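Local coordinates for 70 kDa protein (PDB 4B2N) that cleaves rubber latex oxidatively as a processive dioxygenase of the cytochrome type, carrying two covalently attached c-type hemes, at residues A[175-178]-A[182-185]; A[478-481]-A[485-488]. All blocks are in the same frame, centred on the assembly; numbering follows the deposited sequence. Where two conformers were deposited one is given.

Interaction 1: A[175-178]-A[182-185]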
loop_
_atom_site.group_PDB
_atom_site.type_symbol
_atom_site.label_atom_id
_atom_site.label_comp_id
_atom_site.label_asym_id
_atom_site.label_seq_id
_atom_site.Cartn_x
_atom_site.Cartn_y
_atom_site.Cartn_z
ATOM N N GLN A 175 0.892 20.344 1.345
ATOM C CA GLN A 175 1.920 21.295 1.025
ATOM C C GLN A 175 3.204 20.931 1.824
ATOM O O GLN A 175 4.224 20.581 1.222
ATOM C CB GLN A 175 1.496 22.749 1.335
ATOM C CG GLN A 175 2.670 23.729 1.292
ATOM C CD GLN A 175 2.457 25.079 1.976
ATOM O OE1 GLN A 175 3.151 26.019 1.639
ATOM N NE2 GLN A 175 1.538 25.156 2.947
ATOM N N GLY A 176 3.118 21.014 3.162
ATOM C CA GLY A 176 4.154 20.558 4.001
ATOM C C GLY A 176 5.428 21.358 3.903
ATOM O O GLY A 176 5.440 22.446 3.325
ATOM N N LYS A 177 6.503 20.777 4.411
ATOM C CA LYS A 177 7.817 21.463 4.492
ATOM C C LYS A 177 8.861 20.698 3.712
ATOM O O LYS A 177 8.842 19.456 3.708
ATOM C CB LYS A 177 8.238 21.569 5.933
ATOM C CG LYS A 177 7.252 22.353 6.767
ATOM C CD LYS A 177 7.635 22.278 8.226
ATOM C CE LYS A 177 7.093 23.443 9.024
ATOM N NZ LYS A 177 6.983 22.943 10.419
ATOM N N ASP A 178 9.743 21.443 3.059
ATOM C CA ASP A 178 10.798 20.865 2.216
ATOM C C ASP A 178 11.970 20.366 3.109
ATOM O O ASP A 178 11.870 20.385 4.320
ATOM C CB ASP A 178 11.248 21.875 1.160
ATOM C CG ASP A 178 11.874 23.150 1.768
ATOM O OD1 ASP A 178 12.366 23.184 2.914
ATOM O OD2 ASP A 178 11.949 24.125 1.034
ATOM N N ARG A 182 11.267 24.497 5.327
ATOM C CA ARG A 182 10.339 25.566 4.984
ATOM C C ARG A 182 9.080 25.067 4.306
ATOM O O ARG A 182 9.099 24.098 3.551
ATOM C CB ARG A 182 11.036 26.624 4.163
ATOM C CG ARG A 182 12.045 27.345 5.040
ATOM C CD ARG A 182 12.789 28.357 4.231
ATOM N NE ARG A 182 11.908 29.362 3.628
ATOM C CZ ARG A 182 11.478 30.439 4.266
ATOM N NH1 ARG A 182 11.782 30.585 5.541
ATOM N NH2 ARG A 182 10.747 31.356 3.633
ATOM N N TRP A 183 7.988 25.770 4.554
ATOM C CA TRP A 183 6.740 25.499 3.834
ATOM C C TRP A 183 6.989 25.691 2.355
ATOM O O TRP A 183 7.528 26.719 1.930
ATOM C CB TRP A 183 5.603 26.439 4.266
ATOM C CG TRP A 183 5.159 26.171 5.691
ATOM C CD1 TRP A 183 5.473 26.930 6.804
ATOM C CD2 TRP A 183 4.326 25.085 6.189
ATOM N NE1 TRP A 183 4.916 26.416 7.929
ATOM C CE2 TRP A 183 4.180 25.329 7.632
ATOM C CE3 TRP A 183 3.683 23.983 5.611
ATOM C CZ2 TRP A 183 3.435 24.516 8.442
ATOM C CZ3 TRP A 183 2.944 23.129 6.450
ATOM C CH2 TRP A 183 2.832 23.393 7.859
ATOM N N THR A 184 6.523 24.760 1.545
ATOM C CA THR A 184 7.001 24.700 0.133
ATOM C C THR A 184 6.218 25.585 -0.820
ATOM O O THR A 184 6.710 25.918 -1.898
ATOM C CB THR A 184 6.876 23.280 -0.321
ATOM O OG1 THR A 184 5.475 22.914 -0.420
ATOM C CG2 THR A 184 7.536 22.444 0.740
ATOM N N GLY A 185 4.967 25.885 -0.481
ATOM C CA GLY A 185 4.136 26.604 -1.489
ATOM C C GLY A 185 3.725 25.756 -2.689
ATOM O O GLY A 185 3.183 26.287 -3.668
#

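Interaction 2: A[478-481]-A[485-488]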
loop_
_atom_site.group_PDB
_atom_site.type_symbol
_atom_site.label_atom_id
_atom_site.label_comp_id
_atom_site.label_asym_id
_atom_site.label_seq_id
_atom_site.Cartn_x
_atom_site.Cartn_y
_atom_site.Cartn_z
ATOM N N ALA A 478 24.466 -3.827 -16.151
ATOM C CA ALA A 478 23.557 -4.550 -17.090
ATOM C C ALA A 478 24.131 -5.932 -17.423
ATOM O O ALA A 478 23.402 -6.907 -17.558
ATOM C CB ALA A 478 23.343 -3.720 -18.364
ATOM N N ILE A 479 25.458 -6.014 -17.558
ATOM C CA ILE A 479 26.094 -7.292 -17.773
ATOM C C ILE A 479 25.838 -8.266 -16.621
ATOM O O ILE A 479 25.442 -9.451 -16.839
ATOM C CB ILE A 479 27.597 -7.115 -18.020
ATOM C CG1 ILE A 479 27.803 -6.454 -19.416
ATOM C CG2 ILE A 479 28.286 -8.480 -17.943
ATOM C CD1 ILE A 479 29.222 -5.854 -19.517
ATOM N N TYR A 480 26.040 -7.794 -15.402
ATOM C CA TYR A 480 25.699 -8.594 -14.235
ATOM C C TYR A 480 24.200 -8.948 -14.251
ATOM O O TYR A 480 23.837 -10.120 -14.035
ATOM C CB TYR A 480 25.998 -7.861 -12.902
ATOM C CG TYR A 480 25.410 -8.642 -11.774
ATOM C CD1 TYR A 480 25.950 -9.893 -11.427
ATOM C CD2 TYR A 480 24.261 -8.178 -11.086
ATOM C CE1 TYR A 480 25.349 -10.672 -10.438
ATOM C CE2 TYR A 480 23.686 -8.925 -10.064
ATOM C CZ TYR A 480 24.244 -10.173 -9.759
ATOM O OH TYR A 480 23.649 -10.884 -8.753
ATOM N N ASN A 481 23.349 -7.964 -14.508
ATOM C CA ASN A 481 21.884 -8.201 -14.540
ATOM C C ASN A 481 21.475 -9.316 -15.536
ATOM O O ASN A 481 20.482 -10.079 -15.322
ATOM C CB ASN A 481 21.158 -6.897 -14.885
ATOM C CG ASN A 481 21.309 -5.851 -13.794
ATOM O OD1 ASN A 481 21.769 -6.155 -12.688
ATOM N ND2 ASN A 481 20.888 -4.601 -14.106
ATOM N N PRO A 485 29.553 -11.326 -14.833
ATOM C CA PRO A 485 30.271 -11.150 -13.577
ATOM C C PRO A 485 29.648 -10.058 -12.710
ATOM O O PRO A 485 29.036 -9.071 -13.216
ATOM C CB PRO A 485 31.662 -10.684 -14.009
ATOM C CG PRO A 485 31.813 -11.223 -15.384
ATOM C CD PRO A 485 30.442 -11.224 -16.002
ATOM N N ILE A 486 29.826 -10.265 -11.419
ATOM C CA ILE A 486 29.416 -9.309 -10.396
ATOM C C ILE A 486 30.127 -8.013 -10.663
ATOM O O ILE A 486 31.323 -7.999 -11.039
ATOM C CB ILE A 486 29.757 -9.848 -9.016
ATOM C CG1 ILE A 486 28.734 -10.955 -8.695
ATOM C CG2 ILE A 486 29.752 -8.701 -7.998
ATOM C CD1 ILE A 486 29.127 -11.836 -7.521
ATOM N N TYR A 487 29.403 -6.898 -10.588
ATOM C CA TYR A 487 30.117 -5.641 -10.681
ATOM C C TYR A 487 29.850 -4.923 -9.337
ATOM O O TYR A 487 30.706 -4.875 -8.448
ATOM C CB TYR A 487 29.586 -4.815 -11.864
ATOM C CG TYR A 487 30.244 -3.465 -11.972
ATOM C CD1 TYR A 487 31.608 -3.374 -12.308
ATOM C CD2 TYR A 487 29.556 -2.287 -11.700
ATOM C CE1 TYR A 487 32.248 -2.135 -12.430
ATOM C CE2 TYR A 487 30.212 -1.048 -11.795
ATOM C CZ TYR A 487 31.533 -0.994 -12.174
ATOM O OH TYR A 487 32.217 0.199 -12.287
ATOM N N SER A 488 28.669 -4.356 -9.199
ATOM C CA SER A 488 28.292 -3.705 -7.918
ATOM C C SER A 488 28.055 -4.748 -6.836
ATOM O O SER A 488 27.474 -5.814 -7.091
ATOM C CB SER A 488 27.010 -2.915 -8.087
ATOM O OG SER A 488 27.092 -1.974 -9.151
#

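Interaction 1: A[175-178]-A[182-185]
Lys177 lays its extended side chain obliquely across one face of the Trp183 indole. With CG anti to its own carbonyl carbon (chi1 -60°) and the chain stretched beyond it, CE stands 4.0 Å from the centroid of the five-membered ring of Trp183, a CH-pi contact lying toward the rim of the ring system. The ammonium group passes on to a salt bridge with Glu104. Gln175 approaches the same indole differently: its side chain crosses that of Trp183 at about a right angle, its amide plane turned 36° from the ring, and its NE2 comes obliquely to within 3.6 Å of Trp183 CE3. Its OE1 accepts Gly185 N at 2.8 Å, in the amide plane and on a lone pair, while NE2 is held by the carbonyls of Pro151 and Gly164; bonds at both ends fix the rotation of this buried amide.

The backbone carrying these side chains doubles back between strands 173-174 and 186-189 as a hairpin-like loop with a single bridge, Lys177 opposite Trp183. Thr184 N bonds to Gly176 O at 3.1 Å, and Asp178 N to Arg182 O at 2.8 Å. The Arg182 carbonyl also receives a CA-H...O contact from Lys177.

Toward the turn, Asp178 directs its carboxylate across to the other segment, CG lying between its backbone N and carbonyl carbon (chi1 63°). OD1 thereby takes Arg182 N at 3.0 Å, met from above the carboxylate plane. Thr184 slides past Gln175 in the opposite direction, its methyl CG2 lying 3.8 Å from Asp178 CB.

Interaction 2: A[478-481]-A[485-488]
A small, largely apolar surface contact forms where the chain leaves helix 467-481 and folds back along its last turn, Ile479 and Tyr480 meeting Pro485 and Ile486. It illustrates how a helix end can be flanked by its own following loop, which runs on toward strand 500-502, without a hydrogen bond between the two segments.

Tyr480 carries most of the contact. Its CG is anti to the backbone N (chi1 170°), which sends the ring alongside Ile486, both side chains pointing the same way. Ring atom CE1 lies 3.8 Å from CG1 of Ile486, while CD1 comes within 3.7 Å of the Ile486 CA. The carbonyl oxygen of Pro485 sits at the edge of the ring, near its plane, and approaches Tyr480 CB at 3.3 Å. One residue earlier in the helix, the branch methyl CG2 of Ile479 meets Pro485 CD at 4.0 Å, the isoleucine crossing the proline ring at a slant.

A polar partner comes from outside the two segments: Arg443, of helix 439-446, makes a cation-pi contact with the Tyr480 ring and a hydrogen bond to its carbonyl oxygen. Tyr487 turns its ring away to rest on helix 467-481 itself, against Leu472, Arg473, Pro476 and Arg477.

Between the two segments, then, cohesion rests on van der Waals contact and the fit of the tyrosine beside the loop backbone, while Arg443 of the neighbouring helix supplies polar contacts to its ring and backbone carbonyl.

How the interactions relate
Interactions 1 and 2 are both short-range contacts in remote parts of one large chain, closed by different means: in each, three residues separate segments that touch each other. Residues 175-178 and 182-185 come first, in the loop between the consecutive strands 173-174 and 186-189; residues 478-481 and 485-488 follow much later, at the end of helix 467-481. Their centres are 40 Å apart and the nearest atoms about 30 Å, with no touch and no helix or strand in common. Interaction 1 lies shortly before the cysteines that bind the first heme, Gly176 being about 12 Å from the side chain of Cys191, whereas interaction 2 lies away from the heme-binding residues. Each is thus a local contact, made within one short piece of chain.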